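Local coordinates for protein putative xanthine dehydrogenase YAGS fad-binding subunit (Escherichia coli, PDB 5G5G) that binds a dioxothiomolybdenum ion and pterin cytosine dinucleotide as the large subunit of a periplasmic aldehyde oxidase, and so probably carries the site of aldehyde oxidation, at residues N10-L15 with A480-G485; L78-A83 with A113-E118; V591-H596 with N704-A709. All coordinates share one frame; numbering follows the deposited sequence.

Interaction 1: residues N10-L15 with A480-G485; sequences NPIDQL and AAEMLG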
loop_
_atom_site.group_PDB
_atom_site.type_symbol
_atom_site.label_atom_id
_atom_site.label_comp_id
_atom_site.label_asym_id
_atom_site.label_seq_id
_atom_site.Cartn_x
_atom_site.Cartn_y
_atom_site.Cartn_z
ATOM N N ASN C 10 23.480 -33.835 -0.540
ATOM C CA ASN C 10 23.902 -33.265 -1.818
ATOM C C ASN C 10 24.675 -31.977 -1.527
ATOM O O ASN C 10 24.797 -31.608 -0.364
ATOM C CB ASN C 10 22.658 -33.075 -2.751
ATOM C CG ASN C 10 21.686 -32.026 -2.263
ATOM O OD1 ASN C 10 22.075 -30.994 -1.727
ATOM N ND2 ASN C 10 20.396 -32.248 -2.537
ATOM N N PRO C 11 25.230 -31.314 -2.545
ATOM C CA PRO C 11 26.143 -30.176 -2.274
ATOM C C PRO C 11 25.548 -29.013 -1.502
ATOM O O PRO C 11 26.298 -28.281 -0.844
ATOM C CB PRO C 11 26.595 -29.741 -3.679
ATOM C CG PRO C 11 26.553 -31.026 -4.457
ATOM C CD PRO C 11 25.289 -31.710 -3.958
ATOM N N ILE C 12 24.222 -28.812 -1.580
ATOM C CA ILE C 12 23.593 -27.705 -0.938
ATOM C C ILE C 12 23.725 -27.844 0.560
ATOM O O ILE C 12 23.833 -26.836 1.248
ATOM C CB ILE C 12 22.089 -27.564 -1.309
ATOM C CG1 ILE C 12 21.918 -27.374 -2.838
ATOM C CG2 ILE C 12 21.426 -26.410 -0.558
ATOM C CD1 ILE C 12 22.459 -26.103 -3.394
ATOM N N ASP C 13 23.776 -29.080 1.056
ATOM C CA ASP C 13 23.995 -29.347 2.501
ATOM C C ASP C 13 25.244 -28.714 3.140
ATOM O O ASP C 13 25.311 -28.588 4.363
ATOM C CB ASP C 13 24.042 -30.833 2.778
ATOM C CG ASP C 13 22.682 -31.535 2.562
ATOM O OD1 ASP C 13 21.604 -30.959 2.764
ATOM O OD2 ASP C 13 22.770 -32.762 2.314
ATOM N N GLN C 14 26.236 -28.356 2.324
ATOM C CA GLN C 14 27.454 -27.715 2.821
ATOM C C GLN C 14 27.142 -26.343 3.464
ATOM O O GLN C 14 27.858 -25.902 4.389
ATOM C CB GLN C 14 28.446 -27.509 1.690
ATOM C CG GLN C 14 28.965 -28.785 1.047
ATOM C CD GLN C 14 29.825 -28.499 -0.171
ATOM O OE1 GLN C 14 31.039 -28.516 -0.087
ATOM N NE2 GLN C 14 29.201 -28.209 -1.297
ATOM N N LEU C 15 26.133 -25.667 2.918
ATOM C CA LEU C 15 25.674 -24.386 3.430
ATOM C C LEU C 15 26.800 -23.377 3.617
ATOM O O LEU C 15 26.783 -22.581 4.548
ATOM C CB LEU C 15 24.870 -24.559 4.738
ATOM C CG LEU C 15 23.649 -25.482 4.573
ATOM C CD1 LEU C 15 23.047 -25.753 5.944
ATOM C CD2 LEU C 15 22.626 -24.852 3.684
ATOM N N ALA C 480 23.789 -21.164 -7.139
ATOM C CA ALA C 480 24.848 -21.421 -8.078
ATOM C C ALA C 480 26.254 -21.376 -7.450
ATOM O O ALA C 480 27.105 -22.224 -7.725
ATOM C CB ALA C 480 24.748 -20.486 -9.255
ATOM N N ALA C 481 26.485 -20.379 -6.586
ATOM C CA ALA C 481 27.756 -20.271 -5.914
ATOM C C ALA C 481 28.049 -21.550 -5.095
ATOM O O ALA C 481 29.179 -22.061 -5.074
ATOM C CB ALA C 481 27.755 -19.037 -5.015
ATOM N N GLU C 482 27.037 -22.015 -4.364
ATOM C CA GLU C 482 27.172 -23.197 -3.544
ATOM C C GLU C 482 27.528 -24.404 -4.390
ATOM O O GLU C 482 28.427 -25.174 -4.041
ATOM C CB GLU C 482 25.873 -23.500 -2.797
ATOM C CG GLU C 482 26.041 -24.589 -1.742
ATOM C CD GLU C 482 26.631 -24.058 -0.438
ATOM O OE1 GLU C 482 25.994 -23.137 0.165
ATOM O OE2 GLU C 482 27.685 -24.563 -0.019
ATOM N N MET C 483 26.806 -24.568 -5.492
ATOM C CA MET C 483 26.989 -25.763 -6.354
ATOM C C MET C 483 28.340 -25.808 -7.066
ATOM O O MET C 483 28.881 -26.883 -7.304
ATOM C CB MET C 483 25.859 -25.818 -7.357
ATOM C CG MET C 483 24.496 -26.102 -6.753
ATOM S SD MET C 483 24.355 -27.710 -5.993
ATOM C CE MET C 483 24.350 -28.850 -7.379
ATOM N N LEU C 484 28.865 -24.640 -7.419
ATOM C CA LEU C 484 30.065 -24.535 -8.233
ATOM C C LEU C 484 31.309 -24.228 -7.430
ATOM O O LEU C 484 32.400 -24.287 -7.984
ATOM C CB LEU C 484 29.857 -23.522 -9.383
ATOM C CG LEU C 484 28.859 -24.074 -10.410
ATOM C CD1 LEU C 484 28.298 -22.957 -11.239
ATOM C CD2 LEU C 484 29.508 -25.085 -11.313
ATOM N N GLY C 485 31.163 -23.942 -6.131
ATOM C CA GLY C 485 32.304 -23.654 -5.246
ATOM C C GLY C 485 32.959 -22.295 -5.516
ATOM O O GLY C 485 34.178 -22.145 -5.348
HETATM O O HOH W 1 30.082 -27.555 -4.017
#

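Interaction 2: residues L78-A83 with A113-E118; sequences LAVITA and ALVVAE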
loop_
_atom_site.group_PDB
_atom_site.type_symbol
_atom_site.label_atom_id
_atom_site.label_comp_id
_atom_site.label_asym_id
_atom_site.label_seq_id
_atom_site.Cartn_x
_atom_site.Cartn_y
_atom_site.Cartn_z
ATOM N N LEU C 78 -2.139 11.218 -31.236
ATOM C CA LEU C 78 -1.799 10.363 -32.349
ATOM C C LEU C 78 -2.948 9.438 -32.730
ATOM O O LEU C 78 -3.198 9.268 -33.925
ATOM C CB LEU C 78 -0.587 9.467 -32.012
ATOM C CG LEU C 78 0.771 10.130 -31.712
ATOM C CD1 LEU C 78 1.836 9.047 -31.618
ATOM C CD2 LEU C 78 1.097 11.056 -32.835
ATOM N N ALA C 79 -3.631 8.856 -31.769
ATOM C CA ALA C 79 -4.739 7.927 -32.049
ATOM C C ALA C 79 -5.533 7.680 -30.765
ATOM O O ALA C 79 -5.083 7.990 -29.655
ATOM C CB ALA C 79 -4.181 6.592 -32.529
ATOM N N VAL C 80 -6.722 7.086 -30.937
ATOM C CA VAL C 80 -7.476 6.601 -29.786
ATOM C C VAL C 80 -7.851 5.144 -30.060
ATOM O O VAL C 80 -8.507 4.867 -31.071
ATOM C CB VAL C 80 -8.783 7.425 -29.553
ATOM C CG1 VAL C 80 -9.496 6.934 -28.296
ATOM C CG2 VAL C 80 -8.438 8.916 -29.462
ATOM N N ILE C 81 -7.442 4.251 -29.175
ATOM C CA ILE C 81 -7.718 2.820 -29.281
ATOM C C ILE C 81 -9.030 2.502 -28.594
ATOM O O ILE C 81 -9.231 2.948 -27.465
ATOM C CB ILE C 81 -6.623 1.986 -28.627
ATOM C CG1 ILE C 81 -5.247 2.479 -29.094
ATOM C CG2 ILE C 81 -6.839 0.490 -28.890
ATOM C CD1 ILE C 81 -5.051 2.643 -30.560
ATOM N N THR C 82 -9.877 1.697 -29.249
ATOM C CA THR C 82 -11.144 1.243 -28.684
ATOM C C THR C 82 -11.373 -0.214 -29.018
ATOM O O THR C 82 -10.710 -0.722 -29.885
ATOM C CB THR C 82 -12.321 2.034 -29.290
ATOM O OG1 THR C 82 -12.446 1.727 -30.691
ATOM C CG2 THR C 82 -12.088 3.522 -29.159
ATOM N N ALA C 83 -12.348 -0.861 -28.371
ATOM C CA ALA C 83 -12.690 -2.259 -28.750
ATOM C C ALA C 83 -13.090 -2.322 -30.178
ATOM O O ALA C 83 -12.718 -3.256 -30.923
ATOM C CB ALA C 83 -13.792 -2.834 -27.872
ATOM N N ALA C 113 -11.027 2.621 -23.552
ATOM C CA ALA C 113 -10.298 3.331 -24.588
ATOM C C ALA C 113 -8.898 3.691 -24.079
ATOM O O ALA C 113 -8.624 3.645 -22.855
ATOM C CB ALA C 113 -11.039 4.574 -25.067
ATOM N N LEU C 114 -8.018 4.005 -25.039
ATOM C CA LEU C 114 -6.674 4.505 -24.713
ATOM C C LEU C 114 -6.349 5.638 -25.657
ATOM O O LEU C 114 -6.398 5.455 -26.861
ATOM C CB LEU C 114 -5.603 3.415 -24.856
ATOM C CG LEU C 114 -4.177 3.866 -24.471
ATOM C CD1 LEU C 114 -3.950 3.607 -22.989
ATOM C CD2 LEU C 114 -3.130 3.186 -25.333
ATOM N N VAL C 115 -6.053 6.823 -25.116
ATOM C CA VAL C 115 -5.606 7.914 -25.984
ATOM C C VAL C 115 -4.082 7.915 -25.999
ATOM O O VAL C 115 -3.485 7.895 -24.916
ATOM C CB VAL C 115 -6.084 9.275 -25.470
ATOM C CG1 VAL C 115 -5.588 10.393 -26.360
ATOM C CG2 VAL C 115 -7.600 9.329 -25.381
ATOM N N VAL C 116 -3.472 7.956 -27.188
ATOM C CA VAL C 116 -2.037 7.943 -27.374
ATOM C C VAL C 116 -1.656 9.342 -27.827
ATOM O O VAL C 116 -2.261 9.867 -28.772
ATOM C CB VAL C 116 -1.671 6.950 -28.512
ATOM C CG1 VAL C 116 -0.176 6.902 -28.720
ATOM C CG2 VAL C 116 -2.200 5.585 -28.151
ATOM N N ALA C 117 -0.712 9.964 -27.128
ATOM C CA ALA C 117 -0.258 11.308 -27.475
ATOM C C ALA C 117 1.268 11.468 -27.303
ATOM O O ALA C 117 1.940 10.609 -26.779
ATOM C CB ALA C 117 -0.991 12.315 -26.621
ATOM N N GLU C 118 1.765 12.613 -27.737
ATOM C CA GLU C 118 3.192 12.902 -27.784
ATOM C C GLU C 118 3.790 13.066 -26.383
ATOM O O GLU C 118 4.961 12.744 -26.174
ATOM C CB GLU C 118 3.411 14.170 -28.590
ATOM C CG GLU C 118 3.167 13.957 -30.067
ATOM C CD GLU C 118 4.293 13.222 -30.767
ATOM O OE1 GLU C 118 5.340 12.911 -30.131
ATOM O OE2 GLU C 118 4.139 12.944 -31.964
#

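Interaction 3: residues V591-H596 with N704-A709; sequences VEVGVH and NAVYNA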
loop_
_atom_site.group_PDB
_atom_site.type_symbol
_atom_site.label_atom_id
_atom_site.label_comp_id
_atom_site.label_asym_id
_atom_site.label_seq_id
_atom_site.Cartn_x
_atom_site.Cartn_y
_atom_site.Cartn_z
ATOM N N VAL C 591 1.099 -11.578 19.382
ATOM C CA VAL C 591 0.967 -10.131 19.287
ATOM C C VAL C 591 0.564 -9.508 20.603
ATOM O O VAL C 591 -0.271 -10.067 21.340
ATOM C CB VAL C 591 -0.137 -9.753 18.250
ATOM C CG1 VAL C 591 -0.375 -8.261 18.256
ATOM C CG2 VAL C 591 0.232 -10.279 16.878
ATOM N N GLU C 592 1.155 -8.356 20.895
ATOM C CA GLU C 592 0.711 -7.513 21.986
ATOM C C GLU C 592 0.143 -6.240 21.386
ATOM O O GLU C 592 0.810 -5.613 20.505
ATOM C CB GLU C 592 1.874 -7.234 22.965
ATOM C CG GLU C 592 1.522 -6.297 24.119
ATOM C CD GLU C 592 2.731 -5.963 24.983
ATOM O OE1 GLU C 592 3.344 -6.857 25.556
ATOM O OE2 GLU C 592 3.045 -4.779 25.129
ATOM N N VAL C 593 -1.076 -5.861 21.788
ATOM C CA VAL C 593 -1.688 -4.640 21.289
ATOM C C VAL C 593 -2.036 -3.706 22.411
ATOM O O VAL C 593 -2.188 -4.140 23.581
ATOM C CB VAL C 593 -3.010 -4.859 20.542
ATOM C CG1 VAL C 593 -2.738 -5.698 19.354
ATOM C CG2 VAL C 593 -4.063 -5.506 21.455
ATOM N N GLY C 594 -2.209 -2.427 22.063
ATOM C CA GLY C 594 -2.763 -1.479 23.001
ATOM C C GLY C 594 -4.075 -0.984 22.386
ATOM O O GLY C 594 -4.147 -0.778 21.168
ATOM N N VAL C 595 -5.088 -0.806 23.226
ATOM C CA VAL C 595 -6.359 -0.234 22.771
ATOM C C VAL C 595 -6.602 0.980 23.661
ATOM O O VAL C 595 -6.614 0.877 24.899
ATOM C CB VAL C 595 -7.534 -1.220 22.839
ATOM C CG1 VAL C 595 -8.853 -0.528 22.428
ATOM C CG2 VAL C 595 -7.269 -2.458 21.956
ATOM N N HIS C 596 -6.768 2.127 23.035
ATOM C CA HIS C 596 -6.959 3.329 23.838
ATOM C C HIS C 596 -8.285 3.261 24.596
ATOM O O HIS C 596 -9.371 3.067 24.006
ATOM C CB HIS C 596 -6.838 4.605 22.990
ATOM C CG HIS C 596 -6.575 5.821 23.812
ATOM N ND1 HIS C 596 -7.551 6.437 24.539
ATOM C CD2 HIS C 596 -5.439 6.522 24.035
ATOM C CE1 HIS C 596 -7.042 7.459 25.202
ATOM N NE2 HIS C 596 -5.756 7.540 24.900
ATOM N N ASN C 704 -7.414 -11.473 18.365
ATOM C CA ASN C 704 -7.426 -12.175 19.617
ATOM C C ASN C 704 -6.766 -11.316 20.735
ATOM O O ASN C 704 -7.189 -11.350 21.878
ATOM C CB ASN C 704 -6.739 -13.494 19.450
ATOM C CG ASN C 704 -7.556 -14.500 18.591
ATOM O OD1 ASN C 704 -8.755 -14.373 18.419
ATOM N ND2 ASN C 704 -6.896 -15.506 18.114
ATOM N N ALA C 705 -5.721 -10.570 20.382
ATOM C CA ALA C 705 -5.067 -9.629 21.313
ATOM C C ALA C 705 -5.981 -8.486 21.677
ATOM O O ALA C 705 -6.007 -8.060 22.818
ATOM C CB ALA C 705 -3.732 -9.102 20.726
ATOM N N VAL C 706 -6.716 -7.941 20.698
ATOM C CA VAL C 706 -7.743 -6.932 20.999
ATOM C C VAL C 706 -8.824 -7.456 21.948
ATOM O O VAL C 706 -9.222 -6.755 22.890
ATOM C CB VAL C 706 -8.381 -6.364 19.711
ATOM C CG1 VAL C 706 -9.599 -5.513 20.029
ATOM C CG2 VAL C 706 -7.346 -5.572 18.867
ATOM N N TYR C 707 -9.266 -8.700 21.713
ATOM C CA TYR C 707 -10.189 -9.322 22.649
ATOM C C TYR C 707 -9.575 -9.406 24.053
ATOM O O TYR C 707 -10.226 -9.067 25.064
ATOM C CB TYR C 707 -10.630 -10.707 22.205
ATOM C CG TYR C 707 -11.482 -11.376 23.267
ATOM C CD1 TYR C 707 -12.761 -10.907 23.546
ATOM C CD2 TYR C 707 -11.010 -12.455 24.010
ATOM C CE1 TYR C 707 -13.553 -11.479 24.540
ATOM C CE2 TYR C 707 -11.810 -13.020 24.994
ATOM C CZ TYR C 707 -13.065 -12.528 25.250
ATOM O OH TYR C 707 -13.847 -13.081 26.207
ATOM N N ASN C 708 -8.349 -9.911 24.131
ATOM C CA ASN C 708 -7.700 -10.020 25.425
ATOM C C ASN C 708 -7.558 -8.619 26.076
ATOM O O ASN C 708 -7.687 -8.454 27.296
ATOM C CB ASN C 708 -6.346 -10.697 25.285
ATOM C CG ASN C 708 -5.631 -10.859 26.617
ATOM O OD1 ASN C 708 -4.658 -10.161 26.902
ATOM N ND2 ASN C 708 -6.150 -11.740 27.469
ATOM N N ALA C 709 -7.324 -7.587 25.273
ATOM C CA ALA C 709 -7.222 -6.227 25.869
ATOM C C ALA C 709 -8.496 -5.637 26.390
ATOM O O ALA C 709 -8.457 -4.877 27.372
ATOM C CB ALA C 709 -6.614 -5.268 24.875
#

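Interaction 1: residues N10-L15 with A480-G485
Met483 holds its sulfur against two apolar side chains of the 3-10 segment 11-14: SD lies 3.6 Å from Ile12 CD1 and 3.8 Å from Pro11 CB. The methionine chain is bent at both chi2 (-64°) and chi3 (-71°), which folds the thioether into these contacts. Glu482 buries more surface than any other residue of the contact (98 Å² of 294 Å²). Its CG, anti to the backbone N, packs 3.8 Å from Pro11 O, and the chain then bends at chi2 (81°), bringing the carboxylate to the end of the 3-10 segment. There OE2 comes 3.5 Å from Gln14 CB. OE1 accepts from the backbone N of Val17 and Val18, and OE2 from that of Lys16. Gln14 NE2 bonds to Pro11 O at 2.9 Å, lying in the carbonyl plane on a lone pair. A water accepting from Gln14 NE2 donates to Glu482 O at 2.9 Å. Further out, Asp13 forms salt bridges with Arg615 and Lys686. The contact thus sets the N-terminal loop after strand 2-3 against the C-terminal end of helix 472-484, and the three backbone N-H groups probably stabilise the charge of the buried carboxylate while tying residues 16-18 to the helix.

Interaction 2: residues L78-A83 with A113-E118
Leu78 N and Ala79 N both face Val116 O, and the two bonds are unequal: Leu78 N lies 2.8 Å from Val116 O, with an N-H...O angle of 168°, whereas Ala79 N, at 3.4 Å from the same oxygen, makes a weak bond. Two residues set against one define a classic beta bulge. Beyond it, as far as Ile81 and Leu114, the pairing is antiparallel. Val116 N donates to Ala79 O at 2.9 Å in a nearly straight bond (176° at the hydrogen), and Ile81 and Leu114 exchange bonds, Ile81 N to Leu114 O at 2.8 Å and Leu114 N to Ile81 O at 2.9 Å. Val80 O and Thr82 N are met by Asn85: ND2 donates to the first and OD1 accepts from the second. Ala113, Val115 and Ala117 make backbone bonds with Val54, Tyr52 and Tyr50 of strand 49-55. Glu118 OE1 forms a salt bridge with Arg264. Val80 and Val115 lie side by side on one face; Ala79, Ile81, Leu114 and Val116 lie on the other, where helix 250-262 touches Ala79, Leu114 and Val116. Strand 77-82, outermost in its sheet within this chain, thus pairs through a bulge with interior strand 111-117 in the a/b hammerhead domain.

Interaction 3: residues V591-H596 with N704-A709
Ala705 is the first residue of the helical segment to meet the strand, and its methyl sits among backbone and side-chain atoms of two strand residues. CB lies 3.6 Å from Val591 O and 3.7 Å from Val593 CG2, with Val593 CG1 nearly as close at 3.8 Å, so both branches of that valine border one methyl group. The CG2 branch also reaches the helix backbone, coming to 3.5 Å from Ala705 O. Its torsion explains this: with chi1 at -62°, CG1 is anti to the carbonyl carbon and CG2 stands between the backbone N and the carbonyl carbon, where it projects at the helix. The CA atoms of Val593 and Ala705 are 6.0 Å apart, a close approach consistent with the small alanine side chain.

Val706 comes next and divides its branches between two strand residues. CG2 meets Val593 CG2 at 4.2 Å, while CG1 faces Val595 CG2. Tyr707 and Asn708 use their polar ends elsewhere: the tyrosine OH bonds to Glu370 OE2, and the Asn708 amide bonds to the backbone of His433 and Asn418, tying the helix to neighbouring parts of the chain. One turn after Ala705, Ala709 closes the contact with its CB 4.1 Å from Val595 CG2, and Val593 CG2 also borders this methyl.

Val591, Val593 and Val595 thus turn one face of the strand to the helix, whereas Glu592 on the other face forms salt bridges with Arg605 and Arg606. The segment axes approach to 7.7 Å and cross at -52°. This is alpha/beta layer packing: helix 698-710 lies across one face of the sheet containing strands 429-441, 584-596 and 602-612, through an apolar layer of valines and alanines.

Overall arrangement
The three contacts are widely separated: the centre of interaction 2 lies about 52 Å from the centres of both others, which are themselves about 45 Å apart, and none touches another. In sequence, residues 78-118 of interaction 2 fall between the two segments of interaction 1, while interaction 3 follows both. They share no sheet. Interaction 2 pairs strands 77-82 and 111-117 in a mixed sheet that includes strand 49-55; in interaction 3 helix 698-710 packs on the sheet containing strand 584-596; interaction 1 joins the N-terminal region to helix 472-484, with the Leu15 side chain about 10 Å from the pterin cytosine dinucleotide. They therefore sample separate regions of this large subunit.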